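Uncharacterized protein (Bombyx mori, PDB 5AZ1) probably reduces carbonyl compounds with NADPH, which it binds at the mouth of an aldo/keto reductase TIM barrel. Local coordinates at residues H68-H73 with T102-Q107; Y223-T228 with V262-L267. All coordinates share one frame; numbering follows the deposited sequence.

Interaction 1. Residues H68-H73 with T102-Q107; sequences HIDTAH and TTKVWQ. With NDP (NADPH dihydro-nicotinamide-adenine-dinucleotide phosphate), chain J.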
loop_
_atom_site.group_PDB
_atom_site.type_symbol
_atom_site.label_atom_id
_atom_site.label_comp_id
_atom_site.label_asym_id
_atom_site.label_seq_id
_atom_site.Cartn_x
_atom_site.Cartn_y
_atom_site.Cartn_z
ATOM N N HIS A 68 -10.805 -4.956 2.339
ATOM C CA HIS A 68 -9.924 -4.028 1.633
ATOM C C HIS A 68 -8.857 -4.873 0.984
ATOM O O HIS A 68 -8.166 -5.636 1.634
ATOM C CB HIS A 68 -9.361 -2.993 2.644
ATOM C CG HIS A 68 -8.291 -2.075 2.125
ATOM N ND1 HIS A 68 -7.827 -1.014 2.886
ATOM C CD2 HIS A 68 -7.590 -2.035 0.962
ATOM C CE1 HIS A 68 -6.863 -0.395 2.231
ATOM N NE2 HIS A 68 -6.728 -0.968 1.047
ATOM N N ILE A 69 -8.696 -4.700 -0.318
ATOM C CA ILE A 69 -7.714 -5.416 -1.090
ATOM C C ILE A 69 -6.832 -4.463 -1.882
ATOM O O ILE A 69 -7.323 -3.672 -2.649
ATOM C CB ILE A 69 -8.432 -6.338 -2.122
ATOM C CG1 ILE A 69 -9.307 -7.353 -1.416
ATOM C CG2 ILE A 69 -7.416 -7.041 -3.030
ATOM C CD1 ILE A 69 -10.296 -8.016 -2.361
ATOM N N ASP A 70 -5.522 -4.574 -1.756
ATOM C CA ASP A 70 -4.648 -3.573 -2.392
ATOM C C ASP A 70 -4.004 -4.283 -3.510
ATOM O O ASP A 70 -3.357 -5.312 -3.267
ATOM C CB ASP A 70 -3.544 -3.126 -1.417
ATOM C CG ASP A 70 -2.646 -2.106 -2.021
ATOM O OD1 ASP A 70 -3.070 -0.931 -2.096
ATOM O OD2 ASP A 70 -1.526 -2.477 -2.430
ATOM N N THR A 71 -4.144 -3.774 -4.736
ATOM C CA THR A 71 -3.405 -4.400 -5.808
ATOM C C THR A 71 -2.924 -3.374 -6.793
ATOM O O THR A 71 -3.020 -2.197 -6.530
ATOM C CB THR A 71 -4.242 -5.536 -6.493
ATOM O OG1 THR A 71 -3.368 -6.399 -7.226
ATOM C CG2 THR A 71 -5.281 -5.008 -7.417
ATOM N N ALA A 72 -2.405 -3.815 -7.925
ATOM C CA ALA A 72 -1.812 -2.900 -8.909
ATOM C C ALA A 72 -1.621 -3.602 -10.236
ATOM O O ALA A 72 -1.465 -4.791 -10.241
ATOM C CB ALA A 72 -0.462 -2.347 -8.400
ATOM N N HIS A 73 -1.659 -2.855 -11.339
ATOM C CA HIS A 73 -1.219 -3.352 -12.623
ATOM C C HIS A 73 0.114 -4.105 -12.526
ATOM O O HIS A 73 0.224 -5.279 -12.915
ATOM C CB HIS A 73 -1.122 -2.220 -13.591
ATOM C CG HIS A 73 -0.695 -2.639 -14.937
ATOM N ND1 HIS A 73 -0.207 -1.745 -15.866
ATOM C CD2 HIS A 73 -0.646 -3.865 -15.524
ATOM C CE1 HIS A 73 0.108 -2.398 -16.969
ATOM N NE2 HIS A 73 -0.093 -3.693 -16.764
ATOM N N THR A 102 -8.362 -1.425 -4.395
ATOM C CA THR A 102 -7.424 -0.434 -4.902
ATOM C C THR A 102 -6.577 -0.997 -6.027
ATOM O O THR A 102 -6.074 -2.104 -5.893
ATOM C CB THR A 102 -6.446 -0.049 -3.784
ATOM O OG1 THR A 102 -7.149 0.570 -2.713
ATOM C CG2 THR A 102 -5.376 0.912 -4.321
ATOM N N THR A 103 -6.345 -0.226 -7.086
ATOM C CA THR A 103 -5.294 -0.572 -8.009
ATOM C C THR A 103 -4.455 0.698 -8.321
ATOM O O THR A 103 -4.634 1.726 -7.701
ATOM C CB THR A 103 -5.828 -1.271 -9.267
ATOM O OG1 THR A 103 -4.736 -1.740 -10.061
ATOM C CG2 THR A 103 -6.633 -0.365 -10.114
ATOM N N LYS A 104 -3.496 0.579 -9.228
ATOM C CA LYS A 104 -2.463 1.563 -9.379
ATOM C C LYS A 104 -1.922 1.590 -10.790
ATOM O O LYS A 104 -1.907 0.555 -11.472
ATOM C CB LYS A 104 -1.301 1.319 -8.388
ATOM C CG LYS A 104 -1.713 1.049 -6.954
ATOM C CD LYS A 104 -0.436 0.742 -6.166
ATOM C CE LYS A 104 -0.671 0.498 -4.714
ATOM N NZ LYS A 104 -0.533 -0.860 -4.206
ATOM N N VAL A 105 -1.533 2.788 -11.217
ATOM C CA VAL A 105 -1.084 3.073 -12.566
ATOM C C VAL A 105 0.432 3.237 -12.465
ATOM O O VAL A 105 0.936 4.067 -11.658
ATOM C CB VAL A 105 -1.689 4.392 -13.029
ATOM C CG1 VAL A 105 -1.106 4.868 -14.386
ATOM C CG2 VAL A 105 -3.187 4.268 -13.093
ATOM N N TRP A 106 1.157 2.532 -13.323
ATOM C CA TRP A 106 2.587 2.513 -13.306
ATOM C C TRP A 106 3.218 3.649 -14.104
ATOM O O TRP A 106 2.528 4.501 -14.736
ATOM C CB TRP A 106 3.020 1.108 -13.773
ATOM C CG TRP A 106 4.445 0.655 -13.510
ATOM C CD1 TRP A 106 5.402 0.442 -14.461
ATOM C CD2 TRP A 106 5.027 0.265 -12.276
ATOM N NE1 TRP A 106 6.545 -0.028 -13.899
ATOM C CE2 TRP A 106 6.355 -0.157 -12.559
ATOM C CE3 TRP A 106 4.578 0.233 -10.966
ATOM C CZ2 TRP A 106 7.225 -0.601 -11.571
ATOM C CZ3 TRP A 106 5.417 -0.211 -9.977
ATOM C CH2 TRP A 106 6.741 -0.616 -10.268
ATOM N N GLN A 107 4.564 3.653 -14.113
ATOM C CA GLN A 107 5.377 4.824 -14.556
ATOM C C GLN A 107 5.363 5.093 -16.009
ATOM O O GLN A 107 5.631 6.231 -16.426
ATOM C CB GLN A 107 6.838 4.646 -14.093
ATOM C CG GLN A 107 7.027 4.846 -12.608
ATOM C CD GLN A 107 6.486 3.753 -11.712
ATOM O OE1 GLN A 107 5.342 3.821 -11.243
ATOM N NE2 GLN A 107 7.313 2.798 -11.388
HETATM P PA NDP J . 5.028 -6.784 4.512
HETATM O O1A NDP J . 5.674 -5.824 5.515
HETATM O O2A NDP J . 3.550 -6.953 4.425
HETATM O O5B NDP J . 5.610 -8.253 4.948
HETATM C C5B NDP J . 5.499 -9.394 4.112
HETATM C C4B NDP J . 6.106 -10.605 4.812
HETATM O O4B NDP J . 5.630 -10.730 6.163
HETATM C C3B NDP J . 5.770 -11.921 4.079
HETATM O O3B NDP J . 6.977 -12.567 3.701
HETATM C C2B NDP J . 4.910 -12.711 5.071
HETATM O O2B NDP J . 5.067 -14.132 5.025
HETATM C C1B NDP J . 5.284 -12.104 6.412
HETATM N N9A NDP J . 4.193 -12.023 7.376
HETATM C C8A NDP J . 2.982 -11.455 7.182
HETATM N N7A NDP J . 2.237 -11.512 8.300
HETATM C C5A NDP J . 3.011 -12.089 9.239
HETATM C C6A NDP J . 2.818 -12.445 10.644
HETATM N N6A NDP J . 1.612 -12.137 11.212
HETATM N N1A NDP J . 3.870 -13.069 11.277
HETATM C C2A NDP J . 5.047 -13.355 10.660
HETATM N N3A NDP J . 5.293 -13.044 9.373
HETATM C C4A NDP J . 4.315 -12.423 8.639
HETATM O O3 NDP J . 5.750 -6.563 3.099
HETATM P PN NDP J . 5.083 -6.074 1.732
HETATM O O1N NDP J . 5.993 -4.999 1.221
HETATM O O2N NDP J . 4.751 -7.272 0.852
HETATM O O5D NDP J . 3.634 -5.527 2.258
HETATM C C5D NDP J . 2.978 -4.521 1.600
HETATM C C4D NDP J . 1.935 -4.757 0.525
HETATM O O4D NDP J . 1.758 -3.358 0.186
HETATM C C3D NDP J . 2.182 -5.405 -0.839
HETATM O O3D NDP J . 1.572 -6.672 -0.923
HETATM C C2D NDP J . 1.477 -4.435 -1.782
HETATM O O2D NDP J . 0.050 -4.662 -1.711
HETATM C C1D NDP J . 1.886 -3.074 -1.198
HETATM N N1N NDP J . 3.230 -2.439 -1.596
HETATM C C2N NDP J . 3.166 -1.232 -2.233
HETATM C C3N NDP J . 4.286 -0.520 -2.701
HETATM C C7N NDP J . 4.107 0.822 -3.387
HETATM O O7N NDP J . 5.086 1.244 -4.013
HETATM N N7N NDP J . 2.920 1.516 -3.332
HETATM C C4N NDP J . 5.683 -1.119 -2.554
HETATM C C5N NDP J . 5.663 -2.404 -1.829
HETATM C C6N NDP J . 4.475 -2.985 -1.390
HETATM P P2B NDP J . 4.093 -15.123 4.180
HETATM O O1X NDP J . 3.596 -14.396 2.914
HETATM O O2X NDP J . 5.088 -16.164 3.737
HETATM O O3X NDP J . 3.029 -15.398 5.207
HETATM O O HOH W 1 -5.146 0.304 -0.875
HETATM O O HOH W 2 -0.032 0.960 -15.150
#
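Asp70 OD2 is gripped by two donors. Lys104 NZ meets it at 2.6 Å in a salt bridge, on the syn side of the carboxylate. The ribose hydroxyl O2D of NADPH donates to the same OD2 over 2.8 Å. The Lys104 and Asp70 side chains cross at about a right angle. The lysine is extended until a bend at the last torsion (chi4 108°), which turns NZ to Asp70. Ala72 CB lies alongside, 3.8 Å from Lys104 CD. Tyr75 OH is a second partner of NZ. Asp70 OD1 accepts from Gln197 and from a water that also bonds His68 NE2 and Thr102 OG1. His68 ND1 is held by Pro18 O. The backbones form a parallel bridge: Thr102 N donates to Ile69 O at 3.0 Å, nearly straight, and Thr71 N to Thr102 O at 2.8 Å. Replacing Lys104 by an alanine would probably leave Asp70 OD2 with one fewer of its two donors and the carboxylate freer to turn. Asp, Tyr, Lys and His form this family's catalytic tetrad, so Asp70 and Lys104 are probably two of its members. The pairing joins neighbouring barrel strands of a beta-alpha-beta unit and ties that charge pair to the cofactor.

Interaction 2. Residues Y223-T228 with V262-L267; sequences YSPFGT and VNLGYL. With NDP (NADPH dihydro-nicotinamide-adenine-dinucleotide phosphate), chain J.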
loop_
_atom_site.group_PDB
_atom_site.type_symbol
_atom_site.label_atom_id
_atom_site.label_comp_id
_atom_site.label_asym_id
_atom_site.label_seq_id
_atom_site.Cartn_x
_atom_site.Cartn_y
_atom_site.Cartn_z
ATOM N N TYR A 223 2.479 0.671 3.339
ATOM C CA TYR A 223 3.026 -0.578 2.843
ATOM C C TYR A 223 4.291 -0.968 3.544
ATOM O O TYR A 223 4.903 -0.136 4.173
ATOM C CB TYR A 223 3.247 -0.521 1.352
ATOM C CG TYR A 223 4.380 0.298 0.744
ATOM C CD1 TYR A 223 5.715 -0.158 0.778
ATOM C CD2 TYR A 223 4.125 1.429 0.012
ATOM C CE1 TYR A 223 6.724 0.534 0.151
ATOM C CE2 TYR A 223 5.119 2.123 -0.618
ATOM C CZ TYR A 223 6.427 1.675 -0.568
ATOM O OH TYR A 223 7.433 2.344 -1.266
ATOM N N SER A 224 4.724 -2.227 3.344
ATOM C CA SER A 224 5.829 -2.845 4.122
ATOM C C SER A 224 5.762 -2.479 5.604
ATOM O O SER A 224 6.737 -2.053 6.200
ATOM C CB SER A 224 7.197 -2.486 3.579
ATOM O OG SER A 224 7.337 -2.819 2.171
ATOM N N PRO A 225 4.613 -2.701 6.205
ATOM C CA PRO A 225 4.427 -2.342 7.604
ATOM C C PRO A 225 5.257 -3.129 8.614
ATOM O O PRO A 225 5.347 -2.703 9.763
ATOM C CB PRO A 225 2.917 -2.554 7.814
ATOM C CG PRO A 225 2.597 -3.674 6.853
ATOM C CD PRO A 225 3.443 -3.424 5.643
ATOM N N PHE A 226 5.857 -4.246 8.213
ATOM C CA PHE A 226 6.746 -5.020 9.099
ATOM C C PHE A 226 8.211 -4.680 8.859
ATOM O O PHE A 226 9.077 -5.203 9.535
ATOM C CB PHE A 226 6.540 -6.520 8.879
ATOM C CG PHE A 226 5.192 -7.015 9.310
ATOM C CD1 PHE A 226 4.766 -6.840 10.571
ATOM C CD2 PHE A 226 4.373 -7.680 8.429
ATOM C CE1 PHE A 226 3.510 -7.271 10.967
ATOM C CE2 PHE A 226 3.136 -8.095 8.789
ATOM C CZ PHE A 226 2.706 -7.936 10.070
ATOM N N GLY A 227 8.489 -3.796 7.905
ATOM C CA GLY A 227 9.833 -3.427 7.596
ATOM C C GLY A 227 10.689 -4.678 7.456
ATOM O O GLY A 227 10.297 -5.630 6.756
ATOM N N THR A 228 11.848 -4.671 8.135
ATOM C CA THR A 228 12.770 -5.811 8.142
ATOM C C THR A 228 12.596 -6.618 9.402
ATOM O O THR A 228 13.449 -7.399 9.753
ATOM C CB THR A 228 14.261 -5.384 7.947
ATOM O OG1 THR A 228 14.717 -4.533 9.021
ATOM C CG2 THR A 228 14.445 -4.658 6.586
ATOM N N VAL A 262 1.503 -6.172 17.753
ATOM C CA VAL A 262 1.891 -4.948 18.368
ATOM C C VAL A 262 2.262 -3.940 17.287
ATOM O O VAL A 262 1.813 -2.839 17.355
ATOM C CB VAL A 262 3.062 -5.134 19.347
ATOM C CG1 VAL A 262 3.651 -3.776 19.756
ATOM C CG2 VAL A 262 2.560 -5.862 20.605
ATOM N N ASN A 263 3.115 -4.356 16.370
ATOM C CA ASN A 263 3.491 -3.579 15.192
ATOM C C ASN A 263 2.264 -3.000 14.440
ATOM O O ASN A 263 2.166 -1.789 14.288
ATOM C CB ASN A 263 4.399 -4.406 14.276
ATOM C CG ASN A 263 5.050 -3.580 13.163
ATOM O OD1 ASN A 263 4.530 -2.574 12.731
ATOM N ND2 ASN A 263 6.177 -4.027 12.677
ATOM N N LEU A 264 1.289 -3.834 14.067
ATOM C CA LEU A 264 0.133 -3.323 13.311
ATOM C C LEU A 264 -0.765 -2.427 14.151
ATOM O O LEU A 264 -1.310 -1.407 13.667
ATOM C CB LEU A 264 -0.676 -4.474 12.702
ATOM C CG LEU A 264 0.054 -5.321 11.686
ATOM C CD1 LEU A 264 -0.862 -6.368 11.045
ATOM C CD2 LEU A 264 0.686 -4.480 10.604
ATOM N N GLY A 265 -0.952 -2.821 15.404
ATOM C CA GLY A 265 -1.759 -2.032 16.319
ATOM C C GLY A 265 -1.181 -0.632 16.574
ATOM O O GLY A 265 -1.921 0.338 16.744
ATOM N N TYR A 266 0.142 -0.545 16.575
ATOM C CA TYR A 266 0.849 0.738 16.719
ATOM C C TYR A 266 0.503 1.672 15.518
ATOM O O TYR A 266 0.092 2.858 15.693
ATOM C CB TYR A 266 2.336 0.479 16.853
ATOM C CG TYR A 266 3.128 1.739 16.998
ATOM C CD1 TYR A 266 2.864 2.652 18.046
ATOM C CD2 TYR A 266 4.063 2.095 16.035
ATOM C CE1 TYR A 266 3.566 3.854 18.144
ATOM C CE2 TYR A 266 4.795 3.274 16.133
ATOM C CZ TYR A 266 4.570 4.149 17.201
ATOM O OH TYR A 266 5.312 5.333 17.240
ATOM N N LEU A 267 0.600 1.120 14.322
ATOM C CA LEU A 267 0.208 1.865 13.109
ATOM C C LEU A 267 -1.239 2.255 13.147
ATOM O O LEU A 267 -1.596 3.410 12.821
ATOM C CB LEU A 267 0.531 1.075 11.829
ATOM C CG LEU A 267 2.034 0.829 11.614
ATOM C CD1 LEU A 267 2.398 -0.088 10.474
ATOM C CD2 LEU A 267 2.800 2.142 11.442
HETATM P PA NDP J . 5.028 -6.784 4.512
HETATM O O1A NDP J . 5.674 -5.824 5.515
HETATM O O2A NDP J . 3.550 -6.953 4.425
HETATM O O5B NDP J . 5.610 -8.253 4.948
HETATM C C5B NDP J . 5.499 -9.394 4.112
HETATM C C4B NDP J . 6.106 -10.605 4.812
HETATM O O4B NDP J . 5.630 -10.730 6.163
HETATM C C3B NDP J . 5.770 -11.921 4.079
HETATM O O3B NDP J . 6.977 -12.567 3.701
HETATM C C2B NDP J . 4.910 -12.711 5.071
HETATM O O2B NDP J . 5.067 -14.132 5.025
HETATM C C1B NDP J . 5.284 -12.104 6.412
HETATM N N9A NDP J . 4.193 -12.023 7.376
HETATM C C8A NDP J . 2.982 -11.455 7.182
HETATM N N7A NDP J . 2.237 -11.512 8.300
HETATM C C5A NDP J . 3.011 -12.089 9.239
HETATM C C6A NDP J . 2.818 -12.445 10.644
HETATM N N6A NDP J . 1.612 -12.137 11.212
HETATM N N1A NDP J . 3.870 -13.069 11.277
HETATM C C2A NDP J . 5.047 -13.355 10.660
HETATM N N3A NDP J . 5.293 -13.044 9.373
HETATM C C4A NDP J . 4.315 -12.423 8.639
HETATM O O3 NDP J . 5.750 -6.563 3.099
HETATM P PN NDP J . 5.083 -6.074 1.732
HETATM O O1N NDP J . 5.993 -4.999 1.221
HETATM O O2N NDP J . 4.751 -7.272 0.852
HETATM O O5D NDP J . 3.634 -5.527 2.258
HETATM C C5D NDP J . 2.978 -4.521 1.600
HETATM C C4D NDP J . 1.935 -4.757 0.525
HETATM O O4D NDP J . 1.758 -3.358 0.186
HETATM C C3D NDP J . 2.182 -5.405 -0.839
HETATM O O3D NDP J . 1.572 -6.672 -0.923
HETATM C C2D NDP J . 1.477 -4.435 -1.782
HETATM O O2D NDP J . 0.050 -4.662 -1.711
HETATM C C1D NDP J . 1.886 -3.074 -1.198
HETATM N N1N NDP J . 3.230 -2.439 -1.596
HETATM C C2N NDP J . 3.166 -1.232 -2.233
HETATM C C3N NDP J . 4.286 -0.520 -2.701
HETATM C C7N NDP J . 4.107 0.822 -3.387
HETATM O O7N NDP J . 5.086 1.244 -4.013
HETATM N N7N NDP J . 2.920 1.516 -3.332
HETATM C C4N NDP J . 5.683 -1.119 -2.554
HETATM C C5N NDP J . 5.663 -2.404 -1.829
HETATM C C6N NDP J . 4.475 -2.985 -1.390
HETATM P P2B NDP J . 4.093 -15.123 4.180
HETATM O O1X NDP J . 3.596 -14.396 2.914
HETATM O O2X NDP J . 5.088 -16.164 3.737
HETATM O O3X NDP J . 3.029 -15.398 5.207
#
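Residues 224-227 make a type I beta turn after strand 219-223, closed by Gly227 N to Ser224 O at 3.0 Å, and the turn lies against helix 259-269. Pro225 and Phe226, at the middle of the turn, carry the contact. Pro225 CB points at the helix and meets Leu267 CD1 at 3.7 Å. Leu264 CD2 comes to the same CB from one helical turn earlier. Phe226 lies further along the turn. Its CE1 is 4.0 Å from Leu264 CD2, and the leucine's other methyl, CD1, approaches CZ. Leu264 thus reaches both Pro225 and the phenyl ring. The Asn263 amide sits at the edge of that ring, the two planes 85° apart, and its end also comes close to Pro225 O.

The same turn also holds NADPH. Ser224 OG donates to NADPH O1N at 2.7 Å. Phe226 N donates to NADPH O1A at 3.1 Å, with an angle of 162° at the hydrogen. The Phe226 ring continues toward the adenine, its CE2 3.6 Å from NADPH N7A. The nicotinamide lies over one face of the Tyr223 ring, its C3N 3.3 Å above the centre. Tyr223 CG stands between the backbone N and the carbonyl carbon (chi1 73°), which turns that face to the nicotinamide. Asn176 bonds the tyrosine hydroxyl. A tyrosine lying face-on to the nicotinamide is a familiar feature of aldo/keto reductases. Apolar side chains thus seat the turn on the helix, Ser224 OG and Phe226 N grip the pyrophosphate, and the Phe226 ring serves both.

In the fold
Both contacts are buried, and both touch the same NADPH, yet they share no strand or helix. Their centres are about 20 Å apart, and their nearest atoms about 6 Å. Interaction 1 lies nearer the centre of the chain. It joins two adjacent parallel strands of the barrel; backbone bonds join its strands, while a salt bridge and water hold its side chains. Interaction 2 sets a loop that follows a later barrel strand against helix 259-269, and it relies on apolar side chains. Interaction 1 reaches the ribose next to the nicotinamide. Tyr223 to Phe226 follow the cofactor from the nicotinamide, past the pyrophosphate, to the adenine.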